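Capsular polysaccharide export system protein KpsC (Thermosulfurimonas dismutans, PDB 6MGB) transfers Kdo in beta-(2,4) linkage, presumably from CMP-Kdo, and probably helps build the glycolipid anchor of Gram-negative capsules. Local coordinates at residues Glu196-Val201 against Ser222-Arg227; Glu157-Ile162 against Arg241-Ser246; Pro301-Pro306 against Phe315-His320. All coordinates share one frame; numbering follows the deposited sequence. Where two conformers were deposited one is given.

Contact 1: Glu196-Val201 against Ser222-Arg227; sequences EIYVKV and SVKVIR. With C5P (cytidine-5'-monophosphate), chain D.
Strands 196-200 and 224-226 run parallel, their axes 24° apart, with Y198, V199 and K200 level with K224, V225 and I226. The backbone of 224-226 sends K224 N to I197 O and I226 N to V199 O, while V199 N and V201 N reach K224 O and I226 O. The bond from I226 N to V199 O is short, 2.6 Å. On one face the aliphatic chain of K224 crosses the Y198 ring obliquely, its CD 3.3 Å from Y198 CE2, and carries NZ to a long salt bridge with E196 (3.7 Å to OE2). I226 CD1 approaches Y198 CD2 at 3.8 Å. On the V199 and V225 face, V199 CG2 and I197 CG2 meet V223 CG1; just past the strand, V201 CG2 touches V225 CG1 at 3.6 Å. K200, bent at chi2 (50°) and chi4, hydrogen-bonds through NZ to V201 O. K200 NZ also lies 3.2 Å from C5P N3, while K200 O accepts a weak bond from C5P N4. The two strands, joined through helix 203-206, form a beta-alpha-beta unit at the edge of a parallel sheet, and the end of 196-200 meets the base, consistent with the Rossmann-like, nucleotide-binding domain of a GT-B glycosyltransferase.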
loop_
_atom_site.group_PDB
_atom_site.type_symbol
_atom_site.label_atom_id
_atom_site.label_comp_id
_atom_site.label_asym_id
_atom_site.label_seq_id
_atom_site.Cartn_x
_atom_site.Cartn_y
_atom_site.Cartn_z
ATOM N N GLU A 196 10.754 -23.816 -9.745
ATOM C CA GLU A 196 11.150 -23.628 -8.358
ATOM C C GLU A 196 10.199 -22.642 -7.693
ATOM O O GLU A 196 9.742 -21.684 -8.321
ATOM C CB GLU A 196 12.586 -23.110 -8.273
ATOM C CG GLU A 196 13.619 -24.054 -8.870
ATOM C CD GLU A 196 15.043 -23.615 -8.591
ATOM O OE1 GLU A 196 15.332 -22.407 -8.710
ATOM O OE2 GLU A 196 15.874 -24.483 -8.246
ATOM N N ILE A 197 9.901 -22.882 -6.421
ATOM C CA ILE A 197 8.944 -22.076 -5.671
ATOM C C ILE A 197 9.712 -21.289 -4.618
ATOM O O ILE A 197 10.392 -21.876 -3.769
ATOM C CB ILE A 197 7.853 -22.943 -5.024
ATOM C CG1 ILE A 197 7.148 -23.802 -6.082
ATOM C CG2 ILE A 197 6.852 -22.070 -4.276
ATOM C CD1 ILE A 197 6.562 -23.021 -7.245
ATOM N N TYR A 198 9.601 -19.965 -4.677
ATOM C CA TYR A 198 10.196 -19.078 -3.688
ATOM C C TYR A 198 9.105 -18.337 -2.928
ATOM O O TYR A 198 8.108 -17.904 -3.515
ATOM C CB TYR A 198 11.140 -18.068 -4.346
ATOM C CG TYR A 198 12.403 -18.679 -4.905
ATOM C CD1 TYR A 198 12.423 -19.244 -6.172
ATOM C CD2 TYR A 198 13.582 -18.679 -4.170
ATOM C CE1 TYR A 198 13.577 -19.800 -6.689
ATOM C CE2 TYR A 198 14.740 -19.233 -4.678
ATOM C CZ TYR A 198 14.733 -19.790 -5.939
ATOM O OH TYR A 198 15.883 -20.346 -6.452
ATOM N N VAL A 199 9.304 -18.198 -1.619
ATOM C CA VAL A 199 8.416 -17.441 -0.745
ATOM C C VAL A 199 9.227 -16.316 -0.120
ATOM O O VAL A 199 10.270 -16.566 0.495
ATOM C CB VAL A 199 7.795 -18.333 0.347
ATOM C CG1 VAL A 199 6.983 -17.500 1.334
ATOM C CG2 VAL A 199 6.931 -19.417 -0.273
ATOM N N LYS A 200 8.746 -15.083 -0.267
ATOM C CA LYS A 200 9.414 -13.916 0.300
ATOM C C LYS A 200 8.700 -13.528 1.589
ATOM O O LYS A 200 7.531 -13.127 1.564
ATOM C CB LYS A 200 9.435 -12.753 -0.689
ATOM C CG LYS A 200 10.039 -11.466 -0.126
ATOM C CD LYS A 200 11.385 -11.723 0.543
ATOM C CE LYS A 200 12.108 -10.435 0.899
ATOM N NZ LYS A 200 11.260 -9.506 1.693
ATOM N N VAL A 201 9.407 -13.650 2.713
ATOM C CA VAL A 201 8.852 -13.263 4.002
ATOM C C VAL A 201 8.822 -11.744 4.116
ATOM O O VAL A 201 9.699 -11.037 3.601
ATOM C CB VAL A 201 9.671 -13.896 5.142
ATOM C CG1 VAL A 201 9.192 -13.403 6.500
ATOM C CG2 VAL A 201 9.588 -15.417 5.071
ATOM N N SER A 222 11.503 -28.553 -0.738
ATOM C CA SER A 222 12.018 -27.956 -1.963
ATOM C C SER A 222 11.636 -26.489 -2.093
ATOM O O SER A 222 12.250 -25.771 -2.888
ATOM C CB SER A 222 11.512 -28.729 -3.180
ATOM O OG SER A 222 10.140 -28.468 -3.420
ATOM N N VAL A 223 10.640 -26.031 -1.335
ATOM C CA VAL A 223 10.248 -24.629 -1.379
ATOM C C VAL A 223 11.297 -23.799 -0.655
ATOM O O VAL A 223 11.707 -24.123 0.467
ATOM C CB VAL A 223 8.855 -24.438 -0.762
ATOM C CG1 VAL A 223 8.469 -22.962 -0.750
ATOM C CG2 VAL A 223 7.818 -25.252 -1.533
ATOM N N LYS A 224 11.736 -22.719 -1.296
ATOM C CA LYS A 224 12.792 -21.863 -0.769
ATOM C C LYS A 224 12.147 -20.628 -0.150
ATOM O O LYS A 224 11.576 -19.793 -0.860
ATOM C CB LYS A 224 13.776 -21.497 -1.877
ATOM C CG LYS A 224 14.412 -22.728 -2.514
ATOM C CD LYS A 224 15.175 -22.403 -3.784
ATOM C CE LYS A 224 15.752 -23.662 -4.417
ATOM N NZ LYS A 224 14.696 -24.665 -4.734
ATOM N N VAL A 225 12.230 -20.524 1.172
ATOM C CA VAL A 225 11.632 -19.426 1.921
ATOM C C VAL A 225 12.716 -18.386 2.156
ATOM O O VAL A 225 13.733 -18.667 2.802
ATOM C CB VAL A 225 11.027 -19.916 3.245
ATOM C CG1 VAL A 225 10.446 -18.753 4.037
ATOM C CG2 VAL A 225 9.954 -20.958 2.975
ATOM N N ILE A 226 12.498 -17.184 1.633
ATOM C CA ILE A 226 13.510 -16.134 1.631
ATOM C C ILE A 226 13.305 -15.279 2.875
ATOM O O ILE A 226 12.273 -14.620 3.026
ATOM C CB ILE A 226 13.436 -15.289 0.355
ATOM C CG1 ILE A 226 13.596 -16.180 -0.883
ATOM C CG2 ILE A 226 14.506 -14.196 0.375
ATOM C CD1 ILE A 226 13.364 -15.462 -2.198
ATOM N N ARG A 227 14.293 -15.288 3.766
ATOM C CA ARG A 227 14.285 -14.452 4.957
ATOM C C ARG A 227 15.414 -13.429 4.943
ATOM O O ARG A 227 15.623 -12.731 5.942
ATOM C CB ARG A 227 14.370 -15.324 6.211
ATOM C CG ARG A 227 13.456 -16.539 6.157
ATOM C CD ARG A 227 13.448 -17.290 7.472
ATOM N NE ARG A 227 12.306 -16.915 8.304
ATOM C CZ ARG A 227 11.166 -17.597 8.379
ATOM N NH1 ARG A 227 10.190 -17.166 9.165
ATOM N NH2 ARG A 227 10.995 -18.715 7.682
HETATM O O3P C5P D . 1.264 -4.420 1.742
HETATM P P C5P D . 2.395 -5.013 2.551
HETATM O O1P C5P D . 2.315 -6.534 2.464
HETATM O O2P C5P D . 2.526 -4.616 4.008
HETATM O "O5'" C5P D . 3.728 -4.578 1.803
HETATM C "C5'" C5P D . 4.338 -3.319 2.045
HETATM C "C4'" C5P D . 5.650 -3.214 1.311
HETATM O "O4'" C5P D . 6.631 -4.057 1.969
HETATM C "C3'" C5P D . 5.634 -3.711 -0.128
HETATM O "O3'" C5P D . 5.178 -2.727 -1.040
HETATM C "C2'" C5P D . 7.081 -4.128 -0.363
HETATM O "O2'" C5P D . 7.895 -3.007 -0.674
HETATM C "C1'" C5P D . 7.477 -4.662 1.014
HETATM N N1 C5P D . 7.313 -6.132 1.109
HETATM C C2 C5P D . 8.500 -7.037 0.986
HETATM N N3 C5P D . 8.320 -8.528 1.084
HETATM C C4 C5P D . 6.996 -9.102 1.304
HETATM C C5 C5P D . 5.815 -8.201 1.426
HETATM C C6 C5P D . 5.996 -6.711 1.328
HETATM O O2 C5P D . 9.574 -6.579 0.808
HETATM N N4 C5P D . 6.821 -10.548 1.397
HETATM O O HOH W 1 10.790 -25.363 -5.338
#

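Contact 2: Glu157-Ile162 against Arg241-Ser246; sequences ERVLLI and RIYTVS. With C5P (cytidine-5'-monophosphate), chain D.
Strands 158-162 and 241-244 lie parallel with axes 23° apart, L160 level with I242 and L161 with Y243, and are joined by Y243 N to L160 O, I162 N to Y243 O (2.9 Å) and a weak bond from L160 N to R241 O. Water molecules bridge both ends: one links R158 O to R241 N, the other takes I162 O, T244 OG1 and V245 N together where the strands finish. On one face L161 and Y243 stand side by side; L161 CD1 lies 3.8 Å from Y243 CD1. The ring edge of Y243 receives L160 O in its plane and V159 CB near its plane, the latter 4.1 Å from Y243 CE1, and its hydroxyl is hydrogen-bonded to N192. An alanine in place of Y243 would probably open a gap beside L161 and V159 and leave N192 without its phenol partner. The opposite face carries L160 and I242, which point the same way, L160 CB 3.8 Å from I242 CD1. I162 slants across I242, and in the conformer described its CD1 lies against I242 CG2. In that same conformer the other branch, I162 CG2, comes 3.6 Å from C5P N4, giving the base of CMP an apolar neighbour. R241 turns its guanidinium away to a salt bridge with E259. The pair occupies the middle of the parallel sheet: strand 196-200 adjoins 158-162, strand 259-262 takes the other flank of 241-244, and helix 180-191 packs over L161 and Y243 through A188.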
loop_
_atom_site.group_PDB
_atom_site.type_symbol
_atom_site.label_atom_id
_atom_site.label_comp_id
_atom_site.label_asym_id
_atom_site.label_seq_id
_atom_site.Cartn_x
_atom_site.Cartn_y
_atom_site.Cartn_z
ATOM N N GLU A 157 13.266 -22.009 -14.398
ATOM C CA GLU A 157 11.868 -21.656 -14.188
ATOM C C GLU A 157 11.585 -21.527 -12.696
ATOM O O GLU A 157 11.959 -22.398 -11.905
ATOM C CB GLU A 157 10.951 -22.707 -14.813
ATOM C CG GLU A 157 9.482 -22.308 -14.836
ATOM C CD GLU A 157 8.566 -23.450 -15.238
ATOM O OE1 GLU A 157 9.079 -24.526 -15.615
ATOM O OE2 GLU A 157 7.331 -23.272 -15.175
ATOM N N ARG A 158 10.922 -20.438 -12.313
ATOM C CA ARG A 158 10.672 -20.161 -10.906
ATOM C C ARG A 158 9.583 -19.105 -10.787
ATOM O O ARG A 158 9.446 -18.236 -11.653
ATOM C CB ARG A 158 11.949 -19.687 -10.203
ATOM C CG ARG A 158 12.580 -18.485 -10.880
ATOM C CD ARG A 158 13.790 -17.953 -10.135
ATOM N NE ARG A 158 14.435 -16.887 -10.901
ATOM C CZ ARG A 158 15.539 -17.028 -11.632
ATOM N NH1 ARG A 158 16.170 -18.195 -11.701
ATOM N NH2 ARG A 158 16.022 -15.987 -12.295
ATOM N N VAL A 159 8.817 -19.186 -9.696
ATOM C CA VAL A 159 7.780 -18.213 -9.384
ATOM C C VAL A 159 7.992 -17.723 -7.958
ATOM O O VAL A 159 8.690 -18.349 -7.158
ATOM C CB VAL A 159 6.358 -18.793 -9.555
ATOM C CG1 VAL A 159 6.178 -19.351 -10.961
ATOM C CG2 VAL A 159 6.077 -19.871 -8.514
ATOM N N LEU A 160 7.370 -16.588 -7.641
ATOM C CA LEU A 160 7.530 -15.940 -6.346
ATOM C C LEU A 160 6.175 -15.796 -5.668
ATOM O O LEU A 160 5.222 -15.297 -6.276
ATOM C CB LEU A 160 8.184 -14.563 -6.493
ATOM C CG LEU A 160 8.474 -13.830 -5.179
ATOM C CD1 LEU A 160 9.490 -14.596 -4.343
ATOM C CD2 LEU A 160 8.961 -12.415 -5.447
ATOM N N LEU A 161 6.099 -16.231 -4.413
ATOM C CA LEU A 161 4.928 -16.033 -3.567
ATOM C C LEU A 161 5.250 -14.965 -2.530
ATOM O O LEU A 161 6.305 -15.016 -1.890
ATOM C CB LEU A 161 4.520 -17.339 -2.877
ATOM C CG LEU A 161 3.734 -18.374 -3.694
ATOM C CD1 LEU A 161 4.351 -18.620 -5.063
ATOM C CD2 LEU A 161 3.647 -19.677 -2.916
ATOM N N ILE A 162 4.345 -14.003 -2.372
ATOM C CA ILE A 162 4.530 -12.889 -1.447
ATOM C C ILE A 162 3.812 -13.224 -0.147
ATOM O O ILE A 162 2.604 -13.486 -0.142
ATOM C CB ILE A 162 4.010 -11.572 -2.045
ATOM C CG1 ILE A 162 4.765 -11.244 -3.338
ATOM C CG2 ILE A 162 4.149 -10.428 -1.035
ATOM C CD1 ILE A 162 4.213 -10.057 -4.098
ATOM N N ARG A 241 6.385 -14.235 -12.917
ATOM C CA ARG A 241 5.055 -14.508 -12.392
ATOM C C ARG A 241 5.078 -14.393 -10.876
ATOM O O ARG A 241 5.893 -15.044 -10.213
ATOM C CB ARG A 241 4.590 -15.903 -12.823
ATOM C CG ARG A 241 3.263 -16.340 -12.244
ATOM C CD ARG A 241 2.820 -17.658 -12.857
ATOM N NE ARG A 241 2.330 -17.494 -14.223
ATOM C CZ ARG A 241 1.994 -18.499 -15.026
ATOM N NH1 ARG A 241 2.100 -19.753 -14.608
ATOM N NH2 ARG A 241 1.554 -18.251 -16.251
ATOM N N ILE A 242 4.178 -13.575 -10.330
ATOM C CA ILE A 242 4.120 -13.293 -8.901
ATOM C C ILE A 242 2.758 -13.716 -8.371
ATOM O O ILE A 242 1.735 -13.519 -9.036
ATOM C CB ILE A 242 4.368 -11.797 -8.608
ATOM C CG1 ILE A 242 5.601 -11.288 -9.361
ATOM C CG2 ILE A 242 4.526 -11.562 -7.114
ATOM C CD1 ILE A 242 6.882 -12.036 -9.054
ATOM N N TYR A 243 2.750 -14.291 -7.170
ATOM C CA TYR A 243 1.527 -14.684 -6.479
ATOM C C TYR A 243 1.375 -13.854 -5.212
ATOM O O TYR A 243 2.318 -13.751 -4.420
ATOM C CB TYR A 243 1.548 -16.171 -6.121
ATOM C CG TYR A 243 1.377 -17.108 -7.296
ATOM C CD1 TYR A 243 2.437 -17.387 -8.148
ATOM C CD2 TYR A 243 0.160 -17.731 -7.540
ATOM C CE1 TYR A 243 2.286 -18.248 -9.218
ATOM C CE2 TYR A 243 0.000 -18.593 -8.606
ATOM C CZ TYR A 243 1.065 -18.849 -9.441
ATOM O OH TYR A 243 0.905 -19.707 -10.502
ATOM N N THR A 244 0.190 -13.273 -5.017
ATOM C CA THR A 244 -0.068 -12.437 -3.853
ATOM C C THR A 244 -1.543 -12.514 -3.484
ATOM O O THR A 244 -2.402 -12.757 -4.337
ATOM C CB THR A 244 0.329 -10.974 -4.105
ATOM O OG1 THR A 244 0.287 -10.240 -2.875
ATOM C CG2 THR A 244 -0.608 -10.315 -5.118
ATOM N N VAL A 245 -1.825 -12.303 -2.199
ATOM C CA VAL A 245 -3.197 -12.180 -1.717
ATOM C C VAL A 245 -3.614 -10.723 -1.849
ATOM O O VAL A 245 -4.514 -10.392 -2.631
ATOM C CB VAL A 245 -3.339 -12.670 -0.261
ATOM C CG1 VAL A 245 -4.750 -12.395 0.260
ATOM C CG2 VAL A 245 -3.020 -14.156 -0.159
ATOM N N SER A 246 -2.950 -9.834 -1.091
ATOM C CA SER A 246 -3.325 -8.423 -1.104
ATOM C C SER A 246 -2.157 -7.477 -0.828
ATOM O O SER A 246 -2.399 -6.310 -0.490
ATOM C CB SER A 246 -4.421 -8.161 -0.060
ATOM O OG SER A 246 -3.936 -8.411 1.249
HETATM O O3P C5P D . 1.264 -4.420 1.742
HETATM P P C5P D . 2.395 -5.013 2.551
HETATM O O1P C5P D . 2.315 -6.534 2.464
HETATM O O2P C5P D . 2.526 -4.616 4.008
HETATM O "O5'" C5P D . 3.728 -4.578 1.803
HETATM C "C5'" C5P D . 4.338 -3.319 2.045
HETATM C "C4'" C5P D . 5.650 -3.214 1.311
HETATM O "O4'" C5P D . 6.631 -4.057 1.969
HETATM C "C3'" C5P D . 5.634 -3.711 -0.128
HETATM O "O3'" C5P D . 5.178 -2.727 -1.040
HETATM C "C2'" C5P D . 7.081 -4.128 -0.363
HETATM O "O2'" C5P D . 7.895 -3.007 -0.674
HETATM C "C1'" C5P D . 7.477 -4.662 1.014
HETATM N N1 C5P D . 7.313 -6.132 1.109
HETATM C C2 C5P D . 8.500 -7.037 0.986
HETATM N N3 C5P D . 8.320 -8.528 1.084
HETATM C C4 C5P D . 6.996 -9.102 1.304
HETATM C C5 C5P D . 5.815 -8.201 1.426
HETATM C C6 C5P D . 5.996 -6.711 1.328
HETATM O O2 C5P D . 9.574 -6.579 0.808
HETATM N N4 C5P D . 6.821 -10.548 1.397
HETATM O O HOH W 2 8.186 -16.473 -13.041
HETATM O O HOH W 3 0.622 -11.827 -0.708
#

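Contact 3: Pro301-Pro306 against Phe315-His320; sequences PRYINP and FDVINH
P306 sets its CB over one face of the H320 imidazole: P306 CB stands 3.7 Å from the ring centroid and 16° off the normal, a CH-pi contact displaced toward the rim, on the CG and CD2 side. The CG of H320 is anti to its backbone N (chi1 -180°), which places that atom under the proline's CB, and P306 CG also rests on H320 CB. Further along the proline ring, P306 CD lies 3.7 Å from D316 O, one helical turn before H320. Next to it the side chains of N305 and D316 cross at about a right angle, yet their flat ends are stacked, the amide and carboxylate planes only 6° apart with N305 CG 3.9 Å from D316 CG. Each end has its own partner: D316 OD2 accepts from N313 N, just ahead of helix 314-322, and N305 OD1 accepts from A307 N. A water also donates to N305 OD1 and D316 O, linking N305 to the first turn of the helix. Strands 302-305 and 310-312 form an antiparallel hairpin at the edge of the mixed sheet, followed by helix 314-322, whose segment 315-320 makes 55° with strand 302-305. V317 points from the helix toward the strand. Its CG2 sits at the edge of the Y303 ring, 3.6 Å from Y303 CD1, and equally close to I304 O, while P306 CG reaches it at 4.2 Å. Y303 hydrogen-bonds through its hydroxyl to Y297 O in helix 289-299. Residue L89, in the loop before strand 90-94, touches P306, V317 and H320.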
loop_
_atom_site.group_PDB
_atom_site.type_symbol
_atom_site.label_atom_id
_atom_site.label_comp_id
_atom_site.label_asym_id
_atom_site.label_seq_id
_atom_site.Cartn_x
_atom_site.Cartn_y
_atom_site.Cartn_z
ATOM N N PRO A 301 -2.023 9.930 -2.581
ATOM C CA PRO A 301 -1.324 10.284 -1.342
ATOM C C PRO A 301 -1.023 11.773 -1.263
ATOM O O PRO A 301 -0.992 12.488 -2.265
ATOM C CB PRO A 301 -0.023 9.472 -1.419
ATOM C CG PRO A 301 -0.164 8.572 -2.629
ATOM C CD PRO A 301 -1.108 9.285 -3.532
ATOM N N ARG A 302 -0.792 12.229 -0.034
ATOM C CA ARG A 302 -0.358 13.597 0.228
ATOM C C ARG A 302 1.123 13.579 0.583
ATOM O O ARG A 302 1.525 12.937 1.560
ATOM C CB ARG A 302 -1.175 14.228 1.354
ATOM C CG ARG A 302 -2.669 14.153 1.124
ATOM C CD ARG A 302 -3.436 15.012 2.104
ATOM N NE ARG A 302 -4.870 14.961 1.845
ATOM C CZ ARG A 302 -5.777 15.691 2.486
ATOM N NH1 ARG A 302 -5.402 16.541 3.434
ATOM N NH2 ARG A 302 -7.060 15.571 2.177
ATOM N N TYR A 303 1.926 14.280 -0.208
ATOM C CA TYR A 303 3.369 14.301 -0.035
ATOM C C TYR A 303 3.818 15.591 0.634
ATOM O O TYR A 303 3.248 16.662 0.413
ATOM C CB TYR A 303 4.081 14.164 -1.384
ATOM C CG TYR A 303 3.907 12.814 -2.036
ATOM C CD1 TYR A 303 4.792 11.781 -1.770
ATOM C CD2 TYR A 303 2.863 12.573 -2.919
ATOM C CE1 TYR A 303 4.641 10.541 -2.355
ATOM C CE2 TYR A 303 2.705 11.339 -3.514
ATOM C CZ TYR A 303 3.597 10.324 -3.226
ATOM O OH TYR A 303 3.448 9.090 -3.813
ATOM N N ILE A 304 4.852 15.473 1.461
ATOM C CA ILE A 304 5.548 16.625 2.018
ATOM C C ILE A 304 6.916 16.702 1.363
ATOM O O ILE A 304 7.487 15.688 0.948
ATOM C CB ILE A 304 5.684 16.577 3.559
ATOM C CG1 ILE A 304 6.097 15.186 4.070
ATOM C CG2 ILE A 304 4.383 17.012 4.214
ATOM C CD1 ILE A 304 7.568 14.841 3.893
ATOM N N ASN A 305 7.432 17.916 1.252
ATOM C CA ASN A 305 8.797 18.083 0.785
ATOM C C ASN A 305 9.713 17.796 1.968
ATOM O O ASN A 305 9.773 18.602 2.906
ATOM C CB ASN A 305 9.022 19.491 0.235
ATOM C CG ASN A 305 10.408 19.670 -0.341
ATOM O OD1 ASN A 305 11.313 18.880 -0.065
ATOM N ND2 ASN A 305 10.585 20.709 -1.149
ATOM N N PRO A 306 10.420 16.663 1.985
ATOM C CA PRO A 306 11.202 16.324 3.187
ATOM C C PRO A 306 12.223 17.381 3.555
ATOM O O PRO A 306 12.593 17.492 4.729
ATOM C CB PRO A 306 11.874 14.995 2.807
ATOM C CG PRO A 306 11.049 14.449 1.693
ATOM C CD PRO A 306 10.582 15.646 0.932
ATOM N N PHE A 315 7.727 13.928 -6.567
ATOM C CA PHE A 315 9.104 14.139 -7.001
ATOM C C PHE A 315 9.978 14.664 -5.870
ATOM O O PHE A 315 11.191 14.423 -5.868
ATOM C CB PHE A 315 9.126 15.094 -8.194
ATOM C CG PHE A 315 8.441 14.544 -9.416
ATOM C CD1 PHE A 315 9.084 13.625 -10.229
ATOM C CD2 PHE A 315 7.153 14.934 -9.743
ATOM C CE1 PHE A 315 8.461 13.111 -11.349
ATOM C CE2 PHE A 315 6.524 14.424 -10.865
ATOM C CZ PHE A 315 7.179 13.510 -11.667
ATOM N N ASP A 316 9.393 15.373 -4.903
ATOM C CA ASP A 316 10.165 15.798 -3.740
ATOM C C ASP A 316 10.620 14.598 -2.920
ATOM O O ASP A 316 11.757 14.559 -2.436
ATOM C CB ASP A 316 9.337 16.748 -2.876
ATOM C CG ASP A 316 8.949 18.015 -3.609
ATOM O OD1 ASP A 316 9.784 18.539 -4.377
ATOM O OD2 ASP A 316 7.809 18.484 -3.418
ATOM N N VAL A 317 9.744 13.605 -2.756
ATOM C CA VAL A 317 10.101 12.422 -1.982
ATOM C C VAL A 317 11.061 11.538 -2.766
ATOM O O VAL A 317 12.010 10.980 -2.202
ATOM C CB VAL A 317 8.825 11.665 -1.562
ATOM C CG1 VAL A 317 9.150 10.258 -1.078
ATOM C CG2 VAL A 317 8.100 12.441 -0.470
ATOM N N ILE A 318 10.838 11.393 -4.075
ATOM C CA ILE A 318 11.758 10.610 -4.897
ATOM C C ILE A 318 13.170 11.169 -4.778
ATOM O O ILE A 318 14.119 10.443 -4.463
ATOM C CB ILE A 318 11.281 10.575 -6.361
ATOM C CG1 ILE A 318 9.993 9.755 -6.475
ATOM C CG2 ILE A 318 12.363 9.983 -7.266
ATOM C CD1 ILE A 318 9.375 9.742 -7.861
ATOM N N ASN A 319 13.328 12.472 -5.023
ATOM C CA ASN A 319 14.648 13.085 -4.913
ATOM C C ASN A 319 15.251 12.871 -3.532
ATOM O O ASN A 319 16.471 12.722 -3.404
ATOM C CB ASN A 319 14.565 14.578 -5.230
ATOM C CG ASN A 319 14.514 14.856 -6.721
ATOM O OD1 ASN A 319 14.933 14.032 -7.533
ATOM N ND2 ASN A 319 14.004 16.027 -7.087
ATOM N N HIS A 320 14.418 12.849 -2.490
ATOM C CA HIS A 320 14.922 12.585 -1.147
ATOM C C HIS A 320 15.354 11.132 -0.996
ATOM O O HIS A 320 16.381 10.847 -0.368
ATOM C CB HIS A 320 13.854 12.937 -0.112
ATOM C CG HIS A 320 14.284 12.708 1.303
ATOM N ND1 HIS A 320 13.856 11.627 2.045
ATOM C CD2 HIS A 320 15.104 13.420 2.113
ATOM C CE1 HIS A 320 14.394 11.684 3.251
ATOM N NE2 HIS A 320 15.154 12.762 3.317
HETATM O O HOH W 4 13.438 17.143 -1.463
#

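Contacts 1 and 2 belong to one six-stranded parallel sheet, their centres about 10 Å apart. Strands 196-200 and 158-162 are neighbours in it, bonded directly by Y198 O and L161 N, so the order 224-226, 196-200, 158-162, 241-244 is continuous. Along the chain contact 1 is nested within the loop closed by contact 2, and both touch CMP. Contact 3 follows later in sequence, in the separate mixed sheet and the last helix, its centre about 34 Å from that of contact 1 and about 30 Å from that of contact 2. The arrangement is consistent with a GT-B fold, the C-terminal end of the chain (strands 302-305 and 310-312 and the last helix) joining the other sheet.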